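Side-chain contacts in ethanolamine utilization protein EutJ (Carboxydothermus hydrogenoformans Z-2901, PDB 3H1Q), which binds ATP in an actin-like ATPase fold and probably serves in ethanolamine utilization: residues A163-P168 against K222-T227; K83-R86 against E91-Q94. All blocks are in the same frame, centred on the assembly; numbering follows the deposited sequence.

Contact 1 (A163-P168 against K222-T227); sequences ATFDEP and KNYDQT
The hydroxyl of Tyr224 comes in at the edge of the Phe165 ring, close to the ring plane, with OH 3.5 Å from Phe165 CZ. The tyrosine ring itself is met obliquely, by Phe165 CZ and by the methyl group of Ala163. The setting is the four-stranded mixed sheet of an actin-like ATPase fold, within the part of the chain assigned to the FtsA family. Ala163 lies near the end of the outermost strand 160-164, and Tyr224 belongs to the loop that leads from helix 199-220 to strand 230-233, the opposite outer strand. Both aromatic side chains have CG anti to their own carbonyl carbon, chi1 -51° in Phe165 and -64° in Tyr224, and they approach from opposite directions, which brings CZ of the phenylalanine near CE2 of the tyrosine at 3.8 Å. Ala163 points its CB toward the loop and lies 3.5 Å from Tyr224 CZ. The contact is small, 113 Å² in all, and lies at the surface; across it the tyrosine hydroxyl and ring touch only carbon atoms of Ala163 and Phe165. On the strand side, backbone hydrogen bonds of Ala163 with Val155 and of Phe165 with Ile153 tie the segment to strand 151-157, and both side chains also touch these partners. A serine in place of Tyr224 would probably leave the Ala163 methyl and the Phe165 ring edge without their loop partner. Past the tyrosine, the loop 222-227 makes an Asx turn: Asp225 OD1 accepts from Thr227 N at 2.8 Å, from above the carboxylate plane, and from Thr227 OG1, also at 2.8 Å, through its syn lone pair.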
ATOM      1  N   ALA A 163      -0.756 -15.106  12.137  1.00 62.57           N
ATOM      2  CA  ALA A 163       0.655 -14.828  12.398  1.00 63.09           C
ATOM      3  C   ALA A 163       1.102 -13.627  11.574  1.00 63.51           C
ATOM      4  O   ALA A 163       0.633 -13.457  10.447  1.00 63.66           O
ATOM      5  CB  ALA A 163       1.510 -16.039  12.069  1.00 63.04           C
ATOM      6  N   THR A 164       2.021 -12.819  12.123  1.00 63.74           N
ATOM      7  CA  THR A 164       2.420 -11.537  11.523  1.00 63.95           C
ATOM      8  C   THR A 164       3.868 -11.191  11.799  1.00 63.86           C
ATOM      9  O   THR A 164       4.421 -11.599  12.810  1.00 63.88           O
ATOM     10  CB  THR A 164       1.585 -10.377  12.095  1.00 64.34           C
ATOM     11  OG1 THR A 164       0.220 -10.793  12.266  1.00 64.79           O
ATOM     12  CG2 THR A 164       1.658  -9.119  11.185  1.00 64.48           C
ATOM     13  N   PHE A 165       4.464 -10.410  10.903  1.00 64.01           N
ATOM     14  CA  PHE A 165       5.882 -10.064  10.952  1.00 64.37           C
ATOM     15  C   PHE A 165       6.080  -8.739  10.229  1.00 64.26           C
ATOM     16  O   PHE A 165       5.097  -8.101   9.845  1.00 64.89           O
ATOM     17  CB  PHE A 165       6.701 -11.187  10.300  1.00 64.80           C
ATOM     18  CG  PHE A 165       6.361 -12.549  10.842  1.00 66.34           C
ATOM     19  CD1 PHE A 165       7.092 -13.096  11.899  1.00 67.08           C
ATOM     20  CD2 PHE A 165       5.255 -13.257  10.347  1.00 66.93           C
ATOM     21  CE1 PHE A 165       6.751 -14.346  12.439  1.00 67.32           C
ATOM     22  CE2 PHE A 165       4.896 -14.498  10.884  1.00 67.06           C
ATOM     23  CZ  PHE A 165       5.649 -15.049  11.927  1.00 67.61           C
ATOM     24  N   ASP A 166       7.329  -8.313  10.055  1.00 63.59           N
ATOM     25  CA  ASP A 166       7.656  -7.103   9.296  1.00 63.02           C
ATOM     26  C   ASP A 166       9.135  -6.880   9.415  1.00 62.30           C
ATOM     27  O   ASP A 166       9.716  -7.195  10.442  1.00 62.55           O
ATOM     28  CB  ASP A 166       6.855  -5.870   9.774  1.00 63.40           C
ATOM     29  CG  ASP A 166       7.138  -5.485  11.244  1.00 65.27           C
ATOM     30  OD1 ASP A 166       8.166  -4.806  11.497  1.00 67.36           O
ATOM     31  OD2 ASP A 166       6.316  -5.813  12.143  1.00 65.45           O
ATOM     32  N   GLU A 167       9.759  -6.365   8.369  1.00 61.48           N
ATOM     33  CA  GLU A 167      11.203  -6.222   8.374  1.00 61.18           C
ATOM     34  C   GLU A 167      11.638  -5.083   7.480  1.00 60.99           C
ATOM     35  O   GLU A 167      11.307  -5.042   6.299  1.00 61.13           O
ATOM     36  CB  GLU A 167      11.921  -7.553   7.974  1.00 61.36           C
ATOM     37  N   PRO A 168      12.414  -4.166   8.052  1.00 60.88           N
ATOM     38  CA  PRO A 168      12.910  -2.897   7.524  1.00 60.62           C
ATOM     39  C   PRO A 168      13.477  -2.930   6.119  1.00 60.07           C
ATOM     40  O   PRO A 168      14.572  -2.423   5.898  1.00 60.16           O
ATOM     41  CB  PRO A 168      14.027  -2.543   8.504  1.00 60.73           C
ATOM     42  CG  PRO A 168      13.530  -3.088   9.800  1.00 61.16           C
ATOM     43  CD  PRO A 168      12.854  -4.384   9.443  1.00 60.83           C
ATOM     44  N   LYS A 222       9.186 -20.610   6.096  1.00 65.42           N
ATOM     45  CA  LYS A 222       9.912 -21.851   6.455  1.00 65.17           C
ATOM     46  C   LYS A 222       9.377 -22.450   7.758  1.00 65.03           C
ATOM     47  O   LYS A 222       9.950 -23.400   8.297  1.00 65.30           O
ATOM     48  CB  LYS A 222      11.411 -21.547   6.613  1.00 65.16           C
ATOM     49  CG  LYS A 222      12.330 -22.737   6.844  1.00 65.41           C
ATOM     50  CD  LYS A 222      13.446 -22.398   7.838  1.00 65.65           C
ATOM     51  CE  LYS A 222      13.260 -23.086   9.194  1.00 65.74           C
ATOM     52  NZ  LYS A 222      13.760 -24.499   9.204  1.00 64.16           N
ATOM     53  N   ASN A 223       8.299 -21.870   8.280  1.00 64.76           N
ATOM     54  CA  ASN A 223       7.623 -22.399   9.462  1.00 64.42           C
ATOM     55  C   ASN A 223       6.115 -22.565   9.241  1.00 64.17           C
ATOM     56  O   ASN A 223       5.420 -23.181  10.065  1.00 64.12           O
ATOM     57  CB  ASN A 223       7.924 -21.538  10.699  1.00 64.44           C
ATOM     58  CG  ASN A 223       9.190 -21.986  11.433  1.00 64.75           C
ATOM     59  OD1 ASN A 223      10.296 -21.958  10.880  1.00 64.75           O
ATOM     60  ND2 ASN A 223       9.028 -22.403  12.688  1.00 64.93           N
ATOM     61  N   TYR A 224       5.627 -22.041   8.110  1.00 63.70           N
ATOM     62  CA  TYR A 224       4.197 -22.059   7.795  1.00 62.89           C
ATOM     63  C   TYR A 224       3.808 -22.808   6.537  1.00 62.44           C
ATOM     64  O   TYR A 224       4.550 -22.870   5.552  1.00 62.19           O
ATOM     65  CB  TYR A 224       3.643 -20.647   7.738  1.00 62.84           C
ATOM     66  CG  TYR A 224       3.706 -19.943   9.064  1.00 62.78           C
ATOM     67  CD1 TYR A 224       2.677 -20.088  10.000  1.00 61.99           C
ATOM     68  CD2 TYR A 224       4.801 -19.135   9.389  1.00 62.88           C
ATOM     69  CE1 TYR A 224       2.730 -19.433  11.227  1.00 62.66           C
ATOM     70  CE2 TYR A 224       4.872 -18.480  10.615  1.00 63.29           C
ATOM     71  CZ  TYR A 224       3.829 -18.627  11.529  1.00 63.42           C
ATOM     72  OH  TYR A 224       3.892 -17.985  12.748  1.00 63.91           O
ATOM     73  N   ASP A 225       2.606 -23.364   6.613  1.00 62.01           N
ATOM     74  CA  ASP A 225       1.975 -24.143   5.565  1.00 61.67           C
ATOM     75  C   ASP A 225       2.333 -23.704   4.135  1.00 61.74           C
ATOM     76  O   ASP A 225       2.193 -22.529   3.773  1.00 61.90           O
ATOM     77  CB  ASP A 225       0.467 -24.083   5.793  1.00 61.33           C
ATOM     78  CG  ASP A 225      -0.294 -24.930   4.837  1.00 61.16           C
ATOM     79  OD1 ASP A 225       0.341 -25.616   4.007  1.00 61.51           O
ATOM     80  OD2 ASP A 225      -1.534 -24.914   4.916  1.00 60.91           O
ATOM     81  N   GLN A 226       2.783 -24.662   3.327  1.00 61.51           N
ATOM     82  CA  GLN A 226       3.172 -24.385   1.943  1.00 61.62           C
ATOM     83  C   GLN A 226       2.011 -24.415   0.946  1.00 61.12           C
ATOM     84  O   GLN A 226       2.141 -23.900  -0.173  1.00 61.03           O
ATOM     85  CB  GLN A 226       4.276 -25.332   1.489  1.00 62.13           C
ATOM     86  CG  GLN A 226       5.606 -25.138   2.206  1.00 64.51           C
ATOM     87  CD  GLN A 226       6.122 -23.727   2.079  1.00 67.37           C
ATOM     88  OE1 GLN A 226       6.352 -23.043   3.084  1.00 68.37           O
ATOM     89  NE2 GLN A 226       6.290 -23.270   0.837  1.00 68.55           N
ATOM     90  N   THR A 227       0.886 -25.015   1.348  1.00 60.47           N
ATOM     91  CA  THR A 227      -0.364 -24.915   0.588  1.00 59.95           C
ATOM     92  C   THR A 227      -0.675 -23.438   0.354  1.00 59.62           C
ATOM     93  O   THR A 227      -1.199 -23.070  -0.699  1.00 59.99           O
ATOM     94  CB  THR A 227      -1.557 -25.558   1.333  1.00 59.83           C
ATOM     95  OG1 THR A 227      -1.146 -26.797   1.896  1.00 60.61           O
ATOM     96  CG2 THR A 227      -2.718 -25.834   0.398  1.00 60.11           C
TER

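Contact 2 (K83-R86 against E91-Q94)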
ATOM      1  N   LYS A  83      -9.256  18.008  -1.675  1.00 36.27           N
ATOM      2  CA  LYS A  83      -9.211  17.801  -3.116  1.00 37.09           C
ATOM      3  C   LYS A  83     -10.386  16.941  -3.490  1.00 37.13           C
ATOM      4  O   LYS A  83     -11.151  17.268  -4.403  1.00 37.16           O
ATOM      5  CB  LYS A  83      -7.928  17.109  -3.568  1.00 37.36           C
ATOM      6  CG  LYS A  83      -7.942  16.834  -5.078  1.00 39.24           C
ATOM      7  CD  LYS A  83      -6.579  16.845  -5.762  1.00 41.71           C
ATOM      8  CE  LYS A  83      -5.670  15.798  -5.183  1.00 44.85           C
ATOM      9  NZ  LYS A  83      -4.341  15.793  -5.871  1.00 49.88           N
ATOM     10  N   VAL A  84     -10.512  15.840  -2.757  1.00 36.86           N
ATOM     11  CA  VAL A  84     -11.532  14.855  -3.021  1.00 36.39           C
ATOM     12  C   VAL A  84     -12.871  15.532  -2.827  1.00 36.90           C
ATOM     13  O   VAL A  84     -13.782  15.369  -3.649  1.00 37.57           O
ATOM     14  CB  VAL A  84     -11.350  13.618  -2.126  1.00 36.10           C
ATOM     15  CG1 VAL A  84     -12.648  12.840  -1.979  1.00 35.12           C
ATOM     16  CG2 VAL A  84     -10.248  12.745  -2.698  1.00 34.40           C
ATOM     17  N   GLU A  85     -12.979  16.342  -1.780  1.00 36.59           N
ATOM     18  CA  GLU A  85     -14.217  17.065  -1.561  1.00 36.31           C
ATOM     19  C   GLU A  85     -14.612  18.039  -2.669  1.00 36.06           C
ATOM     20  O   GLU A  85     -15.770  18.134  -2.973  1.00 35.74           O
ATOM     21  CB  GLU A  85     -14.234  17.718  -0.198  1.00 36.18           C
ATOM     22  CG  GLU A  85     -14.568  16.724   0.879  1.00 37.82           C
ATOM     23  CD  GLU A  85     -14.374  17.272   2.278  1.00 40.12           C
ATOM     24  OE1 GLU A  85     -13.965  18.444   2.432  1.00 38.92           O
ATOM     25  OE2 GLU A  85     -14.631  16.516   3.237  1.00 42.16           O
ATOM     26  N   ARG A  86     -13.675  18.742  -3.296  1.00 36.48           N
ATOM     27  CA  ARG A  86     -14.082  19.613  -4.389  1.00 37.79           C
ATOM     28  C   ARG A  86     -14.561  18.778  -5.601  1.00 38.26           C
ATOM     29  O   ARG A  86     -15.467  19.169  -6.339  1.00 37.70           O
ATOM     30  CB  ARG A  86     -13.010  20.677  -4.758  1.00 37.63           C
ATOM     31  CG  ARG A  86     -11.761  20.205  -5.524  1.00 42.04           C
ATOM     32  CD  ARG A  86     -10.802  21.380  -5.919  1.00 47.96           C
ATOM     33  NE  ARG A  86      -9.343  21.046  -6.020  1.00 53.47           N
ATOM     34  CZ  ARG A  86      -8.418  21.162  -5.035  1.00 53.81           C
ATOM     35  NH1 ARG A  86      -8.775  21.574  -3.818  1.00 53.78           N
ATOM     36  NH2 ARG A  86      -7.124  20.857  -5.251  1.00 51.78           N
ATOM     37  N   GLU A  91     -19.148  16.593   1.246  1.00 49.58           N
ATOM     38  CA  GLU A  91     -18.012  16.499   2.146  1.00 50.17           C
ATOM     39  C   GLU A  91     -18.005  15.206   2.990  1.00 49.36           C
ATOM     40  O   GLU A  91     -19.028  14.545   3.160  1.00 49.37           O
ATOM     41  CB  GLU A  91     -17.869  17.756   3.000  1.00 50.56           C
ATOM     42  CG  GLU A  91     -18.863  17.870   4.117  1.00 54.57           C
ATOM     43  CD  GLU A  91     -18.443  18.907   5.157  1.00 60.56           C
ATOM     44  OE1 GLU A  91     -18.234  20.084   4.781  1.00 62.78           O
ATOM     45  OE2 GLU A  91     -18.322  18.552   6.353  1.00 62.82           O
ATOM     46  N   LEU A  92     -16.829  14.863   3.498  1.00 48.27           N
ATOM     47  CA  LEU A  92     -16.614  13.641   4.242  1.00 46.83           C
ATOM     48  C   LEU A  92     -16.456  13.941   5.714  1.00 46.56           C
ATOM     49  O   LEU A  92     -15.829  14.928   6.108  1.00 46.30           O
ATOM     50  CB  LEU A  92     -15.346  12.967   3.747  1.00 46.44           C
ATOM     51  CG  LEU A  92     -15.073  13.080   2.258  1.00 44.01           C
ATOM     52  CD1 LEU A  92     -13.607  13.013   2.049  1.00 44.07           C
ATOM     53  CD2 LEU A  92     -15.742  11.966   1.536  1.00 42.78           C
ATOM     54  N   PHE A  93     -16.999  13.050   6.523  1.00 46.25           N
ATOM     55  CA  PHE A  93     -17.028  13.247   7.943  1.00 46.24           C
ATOM     56  C   PHE A  93     -16.166  12.267   8.703  1.00 46.56           C
ATOM     57  O   PHE A  93     -15.730  12.585   9.802  1.00 46.93           O
ATOM     58  CB  PHE A  93     -18.468  13.200   8.417  1.00 45.86           C
ATOM     59  CG  PHE A  93     -19.311  14.231   7.767  1.00 46.94           C
ATOM     60  CD1 PHE A  93     -19.311  15.557   8.249  1.00 47.57           C
ATOM     61  CD2 PHE A  93     -20.069  13.917   6.631  1.00 47.01           C
ATOM     62  CE1 PHE A  93     -20.092  16.545   7.634  1.00 47.36           C
ATOM     63  CE2 PHE A  93     -20.855  14.890   5.999  1.00 46.57           C
ATOM     64  CZ  PHE A  93     -20.866  16.209   6.498  1.00 47.67           C
ATOM     65  N   GLN A  94     -15.905  11.092   8.130  1.00 46.68           N
ATOM     66  CA  GLN A  94     -15.225  10.036   8.877  1.00 47.25           C
ATOM     67  C   GLN A  94     -14.478   9.064   8.004  1.00 47.58           C
ATOM     68  O   GLN A  94     -14.823   8.873   6.845  1.00 47.94           O
ATOM     69  CB  GLN A  94     -16.223   9.252   9.709  1.00 46.97           C
ATOM     70  CG  GLN A  94     -17.174   8.493   8.877  1.00 48.13           C
ATOM     71  CD  GLN A  94     -18.538   8.562   9.427  1.00 50.22           C
ATOM     72  OE1 GLN A  94     -19.344   9.380   8.991  1.00 54.17           O
ATOM     73  NE2 GLN A  94     -18.819   7.737  10.418  1.00 50.63           N
TER
HETATM   74  O   HOH W   1     -15.191  21.081   3.892  1.00 47.32           O
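A carboxylate-to-backbone hydrogen bond, flanked by a small apolar touch, joins the last turns of helix 70-87 to the loop that returns the chain to strand 94-98. Glu85 reaches from the helix and the N-H of Leu92 donates to Glu85 OE2, the N and OE2 atoms 2.8 Å apart in a nearly straight bond (175°). The amide meets this oxygen on its anti side, tilted 34° out of the carboxylate plane. With the side chain extended beyond CG, the glutamate spans from the helix to the loop and lays its carboxylate beside Glu91, where OE2 is 3.5 Å from Glu91 CB. Glu85 OE2 also forms a salt bridge with Lys81, whose NZ donates to Leu92 O as well; one lysine thus serves both the helix carboxylate and the loop backbone, and probably offsets part of the negative charge here. The loop is the helix-to-strand half of a beta-alpha-beta crossover from strand 51-58 to strand 94-98, which runs parallel to its neighbours 30-34 and 121-126 in the five-stranded mixed sheet. Behind the polar link, Val84 CG1 meets Leu92 CD1 at 4.1 Å, the two buried side chains crossing at about a right angle. Both also touch Val44 of strand 39-45, and Val84 reaches Leu42 as well, so this apolar part lies against the sheet. On the solvent side the carboxylate planes of Glu85 and Glu91 are nearly parallel, 11° apart, but their OE1 atoms stay 5.1 Å from each other. A water donates to Glu85 OE1 at 3.3 Å and, weakly, to Glu91 OE1.

Contacts 1 and 2 lie on opposite sides of the chain's centre, their own centres 38 Å apart, and share no helix, strand or loop. Contact 1 belongs to the four-stranded sheet and contact 2 to the five-stranded one. The first is a surface touch between an edge strand and a loop, made by aromatic rings and a methyl group across 53 intervening residues, most of them helical. Contact 2 is local, closing a short helix-to-strand loop, and partly buried: its apolar pair faces the sheet while its carboxylates and weakly bridging water lie on the exposed side. Both lie away from the ATP site.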